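Local atomic coordinates of sugar-phosphate aldolase (Thermotoga maritima, PDB entry 1PVT), a protein that belongs to the class II aldolase and adducin family, with an AraD-like fold built round a central beta-sheet. Residues A[119-128]-A[191-202]. Sequence-based numbering, arbitrary orientation.
Sequences EKKAIVHTHP and WDKHGVVAFGKD
The imidazole of H125 overlaps the six-membered ring of W191, whose CZ3 lies over one imidazole face, 3.4 Å from H125 NE2; the two planes are inclined by 36°. H125 belongs to strand 122-126, which pairs antiparallel with its neighbour 196-200 in the central sheet of the AraD-like fold; W191 stands just before the turn into the second strand. With chi1 at 169°, H125 CG stands opposite the backbone N and beside the carbonyl carbon, which carries the ring across to the partner strand. There NE2 donates to H194 O at 3.2 Å, nearly in the ring plane, while ND1 makes a weak hydrogen bond to E102. Histidine suits this place because its flat ring offers a face to tryptophan and two nitrogens at its edge; the straight bond from NE2 limits the rotation of the ring, with a weaker hold at ND1.

Beta-branched residues, at home in extended chains, fill much of the ladder. On the H125 face, V197 CG2 touches the imidazole at H125 CD2 and lies over a face of the W191 ring, and its other methyl, CG1, meets I123 CG2 at 3.3 Å. I123 lies alongside F199, CG1 reaching the ring edge at CD2, and helix 103-115 packs over I123. On the reverse face V124 and T126 turn to helix 203-224, and T126 OG1 is hydrogen-bonded to L22 O. Beside them V196 CG1 packs against P128 CD, where the proline precedes helix 129-134. The turn W191-H194 leads into G195, whose positive phi suits glycine and whose CA lies against T126 O. That same carbonyl accepts V196 N at 3.0 Å, with a nearly straight N-H...O angle of 170°.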
ATOM      1  N   GLU A 119      -2.953 -10.308 -11.351  1.00 84.08           N
ATOM      2  CA  GLU A 119      -1.955  -9.418 -11.954  1.00 81.12           C
ATOM      3  C   GLU A 119      -1.398  -8.423 -10.935  1.00 77.81           C
ATOM      4  O   GLU A 119      -0.198  -8.149 -10.912  1.00 77.66           O
ATOM      5  CB  GLU A 119      -2.558  -8.660 -13.145  1.00 82.57           C
ATOM      6  CG  GLU A 119      -2.454  -9.394 -14.484  1.00 85.07           C
ATOM      7  CD  GLU A 119      -1.009  -9.547 -14.979  1.00 87.36           C
ATOM      8  OE1 GLU A 119      -0.201 -10.197 -14.273  1.00 87.55           O
ATOM      9  OE2 GLU A 119      -0.682  -9.019 -16.073  1.00 87.64           O
ATOM     10  N   LYS A 120      -2.275  -7.886 -10.093  1.00 73.50           N
ATOM     11  CA  LYS A 120      -1.862  -6.941  -9.060  1.00 69.33           C
ATOM     12  C   LYS A 120      -1.124  -7.680  -7.936  1.00 67.23           C
ATOM     13  O   LYS A 120      -1.754  -8.379  -7.140  1.00 67.64           O
ATOM     14  CB  LYS A 120      -3.086  -6.229  -8.473  1.00 67.23           C
ATOM     15  CG  LYS A 120      -3.866  -5.406  -9.471  1.00 66.42           C
ATOM     16  CD  LYS A 120      -5.103  -4.822  -8.825  1.00 65.38           C
ATOM     17  CE  LYS A 120      -5.975  -4.134  -9.846  1.00 65.36           C
ATOM     18  NZ  LYS A 120      -7.222  -3.650  -9.208  1.00 65.65           N
ATOM     19  N   LYS A 121       0.199  -7.522  -7.863  1.00 64.12           N
ATOM     20  CA  LYS A 121       0.990  -8.183  -6.823  1.00 60.65           C
ATOM     21  C   LYS A 121       1.596  -7.231  -5.758  1.00 56.78           C
ATOM     22  O   LYS A 121       2.116  -7.700  -4.743  1.00 55.16           O
ATOM     23  CB  LYS A 121       2.117  -8.995  -7.472  1.00 62.11           C
ATOM     24  CG  LYS A 121       3.152  -8.107  -8.149  1.00 66.15           C
ATOM     25  CD  LYS A 121       4.550  -8.746  -8.283  1.00 68.54           C
ATOM     26  CE  LYS A 121       5.617  -7.676  -8.639  1.00 68.35           C
ATOM     27  NZ  LYS A 121       7.021  -8.206  -8.790  1.00 68.45           N
ATOM     28  N   ALA A 122       1.514  -5.912  -5.965  1.00 53.41           N
ATOM     29  CA  ALA A 122       2.096  -4.953  -5.010  1.00 50.41           C
ATOM     30  C   ALA A 122       1.170  -3.928  -4.339  1.00 47.72           C
ATOM     31  O   ALA A 122       0.245  -3.408  -4.956  1.00 45.89           O
ATOM     32  CB  ALA A 122       3.251  -4.218  -5.682  1.00 50.71           C
ATOM     33  N   ILE A 123       1.454  -3.636  -3.068  1.00 46.17           N
ATOM     34  CA  ILE A 123       0.693  -2.659  -2.271  1.00 45.77           C
ATOM     35  C   ILE A 123       1.581  -1.657  -1.503  1.00 45.17           C
ATOM     36  O   ILE A 123       2.428  -2.042  -0.686  1.00 44.58           O
ATOM     37  CB  ILE A 123      -0.188  -3.333  -1.216  1.00 46.16           C
ATOM     38  CG1 ILE A 123      -1.198  -4.252  -1.885  1.00 46.14           C
ATOM     39  CG2 ILE A 123      -0.909  -2.261  -0.400  1.00 46.34           C
ATOM     40  CD1 ILE A 123      -2.047  -4.997  -0.898  1.00 44.92           C
ATOM     41  N   VAL A 124       1.362  -0.370  -1.752  1.00 44.39           N
ATOM     42  CA  VAL A 124       2.135   0.672  -1.096  1.00 42.63           C
ATOM     43  C   VAL A 124       1.172   1.540  -0.312  1.00 42.54           C
ATOM     44  O   VAL A 124       0.229   2.078  -0.888  1.00 42.46           O
ATOM     45  CB  VAL A 124       2.867   1.579  -2.133  1.00 41.84           C
ATOM     46  CG1 VAL A 124       3.528   2.733  -1.434  1.00 40.84           C
ATOM     47  CG2 VAL A 124       3.909   0.800  -2.891  1.00 40.28           C
ATOM     48  N   HIS A 125       1.397   1.662   0.994  1.00 43.05           N
ATOM     49  CA  HIS A 125       0.557   2.506   1.847  1.00 43.90           C
ATOM     50  C   HIS A 125       1.404   3.614   2.494  1.00 45.44           C
ATOM     51  O   HIS A 125       2.376   3.333   3.209  1.00 44.59           O
ATOM     52  CB  HIS A 125      -0.116   1.686   2.950  1.00 42.47           C
ATOM     53  CG  HIS A 125      -0.780   2.528   3.998  1.00 42.13           C
ATOM     54  ND1 HIS A 125      -0.396   2.510   5.322  1.00 41.56           N
ATOM     55  CD2 HIS A 125      -1.773   3.445   3.907  1.00 41.36           C
ATOM     56  CE1 HIS A 125      -1.122   3.381   6.001  1.00 41.51           C
ATOM     57  NE2 HIS A 125      -1.965   3.961   5.166  1.00 41.40           N
ATOM     58  N   THR A 126       1.030   4.869   2.251  1.00 46.78           N
ATOM     59  CA  THR A 126       1.782   5.988   2.800  1.00 47.43           C
ATOM     60  C   THR A 126       0.854   7.176   3.059  1.00 48.51           C
ATOM     61  O   THR A 126      -0.331   7.117   2.738  1.00 48.06           O
ATOM     62  CB  THR A 126       2.935   6.371   1.829  1.00 47.20           C
ATOM     63  OG1 THR A 126       3.908   7.165   2.519  1.00 48.25           O
ATOM     64  CG2 THR A 126       2.397   7.126   0.625  1.00 44.73           C
ATOM     65  N   HIS A 127       1.390   8.241   3.653  1.00 50.73           N
ATOM     66  CA  HIS A 127       0.602   9.431   3.980  1.00 52.83           C
ATOM     67  C   HIS A 127       1.082  10.678   3.262  1.00 52.27           C
ATOM     68  O   HIS A 127       1.776  11.512   3.836  1.00 52.16           O
ATOM     69  CB  HIS A 127       0.643   9.693   5.487  1.00 55.87           C
ATOM     70  CG  HIS A 127       0.206   8.522   6.300  1.00 59.31           C
ATOM     71  ND1 HIS A 127       1.087   7.564   6.751  1.00 61.25           N
ATOM     72  CD2 HIS A 127      -1.029   8.098   6.658  1.00 60.84           C
ATOM     73  CE1 HIS A 127       0.412   6.594   7.346  1.00 62.69           C
ATOM     74  NE2 HIS A 127      -0.875   6.894   7.302  1.00 61.85           N
ATOM     75  N   PRO A 128       0.709  10.830   1.993  1.00 51.62           N
ATOM     76  CA  PRO A 128       1.134  12.003   1.239  1.00 51.42           C
ATOM     77  C   PRO A 128       0.575  13.265   1.870  1.00 51.62           C
ATOM     78  O   PRO A 128      -0.618  13.344   2.161  1.00 51.82           O
ATOM     79  CB  PRO A 128       0.544  11.750  -0.139  1.00 51.75           C
ATOM     80  CG  PRO A 128       0.524  10.274  -0.228  1.00 51.16           C
ATOM     81  CD  PRO A 128      -0.012   9.894   1.125  1.00 51.95           C
ATOM     82  N   TRP A 191      -7.740   5.819   2.441  1.00 64.66           N
ATOM     83  CA  TRP A 191      -8.277   5.571   3.778  1.00 65.55           C
ATOM     84  C   TRP A 191      -8.488   6.954   4.334  1.00 67.90           C
ATOM     85  O   TRP A 191      -7.549   7.595   4.797  1.00 67.80           O
ATOM     86  CB  TRP A 191      -7.294   4.827   4.680  1.00 63.11           C
ATOM     87  CG  TRP A 191      -7.015   3.422   4.268  1.00 61.96           C
ATOM     88  CD1 TRP A 191      -7.656   2.702   3.294  1.00 61.66           C
ATOM     89  CD2 TRP A 191      -6.010   2.560   4.810  1.00 60.74           C
ATOM     90  NE1 TRP A 191      -7.104   1.445   3.200  1.00 61.29           N
ATOM     91  CE2 TRP A 191      -6.094   1.333   4.120  1.00 60.76           C
ATOM     92  CE3 TRP A 191      -5.046   2.708   5.810  1.00 59.43           C
ATOM     93  CZ2 TRP A 191      -5.249   0.261   4.401  1.00 60.25           C
ATOM     94  CZ3 TRP A 191      -4.208   1.643   6.087  1.00 60.61           C
ATOM     95  CH2 TRP A 191      -4.315   0.435   5.385  1.00 60.35           C
ATOM     96  N   ASP A 192      -9.727   7.417   4.264  1.00 71.08           N
ATOM     97  CA  ASP A 192     -10.066   8.741   4.736  1.00 73.57           C
ATOM     98  C   ASP A 192      -9.377   9.072   6.051  1.00 73.98           C
ATOM     99  O   ASP A 192      -9.555   8.374   7.051  1.00 74.18           O
ATOM    100  CB  ASP A 192     -11.581   8.874   4.885  1.00 75.94           C
ATOM    101  CG  ASP A 192     -12.001  10.280   5.250  1.00 77.82           C
ATOM    102  OD1 ASP A 192     -11.766  10.674   6.413  1.00 78.96           O
ATOM    103  OD2 ASP A 192     -12.550  10.991   4.371  1.00 79.38           O
ATOM    104  N   LYS A 193      -8.570  10.132   6.017  1.00 74.50           N
ATOM    105  CA  LYS A 193      -7.840  10.621   7.179  1.00 74.83           C
ATOM    106  C   LYS A 193      -6.539   9.858   7.458  1.00 74.11           C
ATOM    107  O   LYS A 193      -5.745  10.269   8.305  1.00 75.17           O
ATOM    108  CB  LYS A 193      -8.746  10.560   8.411  1.00 76.27           C
ATOM    109  CG  LYS A 193      -8.511  11.659   9.422  1.00 79.17           C
ATOM    110  CD  LYS A 193      -9.068  12.981   8.929  1.00 81.00           C
ATOM    111  CE  LYS A 193      -8.878  14.071   9.977  1.00 81.83           C
ATOM    112  NZ  LYS A 193      -9.567  15.345   9.608  1.00 83.12           N
ATOM    113  N   HIS A 194      -6.312   8.757   6.746  1.00 72.11           N
ATOM    114  CA  HIS A 194      -5.111   7.952   6.967  1.00 69.66           C
ATOM    115  C   HIS A 194      -4.345   7.625   5.697  1.00 67.43           C
ATOM    116  O   HIS A 194      -3.975   6.474   5.455  1.00 67.26           O
ATOM    117  CB  HIS A 194      -5.477   6.650   7.680  1.00 70.37           C
ATOM    118  CG  HIS A 194      -6.214   6.859   8.961  1.00 71.08           C
ATOM    119  ND1 HIS A 194      -5.685   6.522  10.186  1.00 72.44           N
ATOM    120  CD2 HIS A 194      -7.424   7.415   9.211  1.00 71.25           C
ATOM    121  CE1 HIS A 194      -6.536   6.863  11.138  1.00 72.60           C
ATOM    122  NE2 HIS A 194      -7.599   7.408  10.572  1.00 71.94           N
ATOM    123  N   GLY A 195      -4.112   8.639   4.881  1.00 64.27           N
ATOM    124  CA  GLY A 195      -3.359   8.412   3.669  1.00 60.33           C
ATOM    125  C   GLY A 195      -3.992   7.553   2.595  1.00 57.11           C
ATOM    126  O   GLY A 195      -5.211   7.493   2.438  1.00 57.00           O
ATOM    127  N   VAL A 196      -3.143   6.861   1.856  1.00 54.32           N
ATOM    128  CA  VAL A 196      -3.624   6.064   0.760  1.00 51.42           C
ATOM    129  C   VAL A 196      -2.887   4.759   0.604  1.00 49.44           C
ATOM    130  O   VAL A 196      -1.798   4.576   1.139  1.00 49.21           O
ATOM    131  CB  VAL A 196      -3.469   6.845  -0.537  1.00 51.83           C
ATOM    132  CG1 VAL A 196      -2.013   7.192  -0.730  1.00 51.40           C
ATOM    133  CG2 VAL A 196      -3.964   6.036  -1.709  1.00 52.02           C
ATOM    134  N   VAL A 197      -3.507   3.867  -0.158  1.00 48.01           N
ATOM    135  CA  VAL A 197      -2.972   2.553  -0.463  1.00 47.54           C
ATOM    136  C   VAL A 197      -3.041   2.381  -1.967  1.00 46.84           C
ATOM    137  O   VAL A 197      -4.097   2.569  -2.557  1.00 46.93           O
ATOM    138  CB  VAL A 197      -3.824   1.457   0.150  1.00 47.78           C
ATOM    139  CG1 VAL A 197      -3.170   0.113  -0.102  1.00 48.58           C
ATOM    140  CG2 VAL A 197      -4.011   1.712   1.625  1.00 48.38           C
ATOM    141  N   ALA A 198      -1.928   2.014  -2.589  1.00 46.56           N
ATOM    142  CA  ALA A 198      -1.914   1.849  -4.036  1.00 47.57           C
ATOM    143  C   ALA A 198      -1.483   0.459  -4.454  1.00 48.14           C
ATOM    144  O   ALA A 198      -0.638  -0.159  -3.807  1.00 49.25           O
ATOM    145  CB  ALA A 198      -1.005   2.887  -4.666  1.00 48.25           C
ATOM    146  N   PHE A 199      -2.053  -0.020  -5.554  1.00 49.05           N
ATOM    147  CA  PHE A 199      -1.751  -1.359  -6.048  1.00 50.95           C
ATOM    148  C   PHE A 199      -1.135  -1.279  -7.434  1.00 52.47           C
ATOM    149  O   PHE A 199      -1.185  -0.232  -8.077  1.00 53.76           O
ATOM    150  CB  PHE A 199      -3.039  -2.191  -6.110  1.00 49.89           C
ATOM    151  CG  PHE A 199      -3.951  -1.977  -4.935  1.00 48.95           C
ATOM    152  CD1 PHE A 199      -5.240  -1.496  -5.122  1.00 48.68           C
ATOM    153  CD2 PHE A 199      -3.511  -2.223  -3.638  1.00 49.39           C
ATOM    154  CE1 PHE A 199      -6.077  -1.261  -4.032  1.00 48.74           C
ATOM    155  CE2 PHE A 199      -4.343  -1.992  -2.534  1.00 48.32           C
ATOM    156  CZ  PHE A 199      -5.623  -1.510  -2.731  1.00 48.09           C
ATOM    157  N   GLY A 200      -0.560  -2.383  -7.896  1.00 53.68           N
ATOM    158  CA  GLY A 200       0.030  -2.383  -9.220  1.00 55.34           C
ATOM    159  C   GLY A 200       0.704  -3.683  -9.600  1.00 56.76           C
ATOM    160  O   GLY A 200       0.956  -4.537  -8.748  1.00 56.63           O
ATOM    161  N   LYS A 201       1.000  -3.836 -10.888  1.00 58.63           N
ATOM    162  CA  LYS A 201       1.666  -5.040 -11.376  1.00 59.87           C
ATOM    163  C   LYS A 201       2.930  -5.300 -10.533  1.00 58.47           C
ATOM    164  O   LYS A 201       3.307  -6.450 -10.322  1.00 59.52           O
ATOM    165  CB  LYS A 201       2.046  -4.889 -12.863  1.00 61.45           C
ATOM    166  CG  LYS A 201       0.928  -4.384 -13.779  1.00 64.68           C
ATOM    167  CD  LYS A 201      -0.277  -5.316 -13.791  1.00 67.66           C
ATOM    168  CE  LYS A 201      -1.480  -4.686 -14.522  1.00 70.05           C
ATOM    169  NZ  LYS A 201      -1.281  -4.491 -15.992  1.00 70.40           N
ATOM    170  N   ASP A 202       3.583  -4.231 -10.070  1.00 56.33           N
ATOM    171  CA  ASP A 202       4.784  -4.340  -9.235  1.00 54.19           C
ATOM    172  C   ASP A 202       4.903  -3.099  -8.348  1.00 52.64           C
ATOM    173  O   ASP A 202       4.271  -2.072  -8.624  1.00 51.32           O
ATOM    174  CB  ASP A 202       6.041  -4.508 -10.098  1.00 55.09           C
ATOM    175  CG  ASP A 202       6.268  -3.347 -11.048  1.00 56.61           C
ATOM    176  OD1 ASP A 202       5.424  -2.422 -11.087  1.00 57.42           O
ATOM    177  OD2 ASP A 202       7.300  -3.363 -11.763  1.00 57.64           O
TER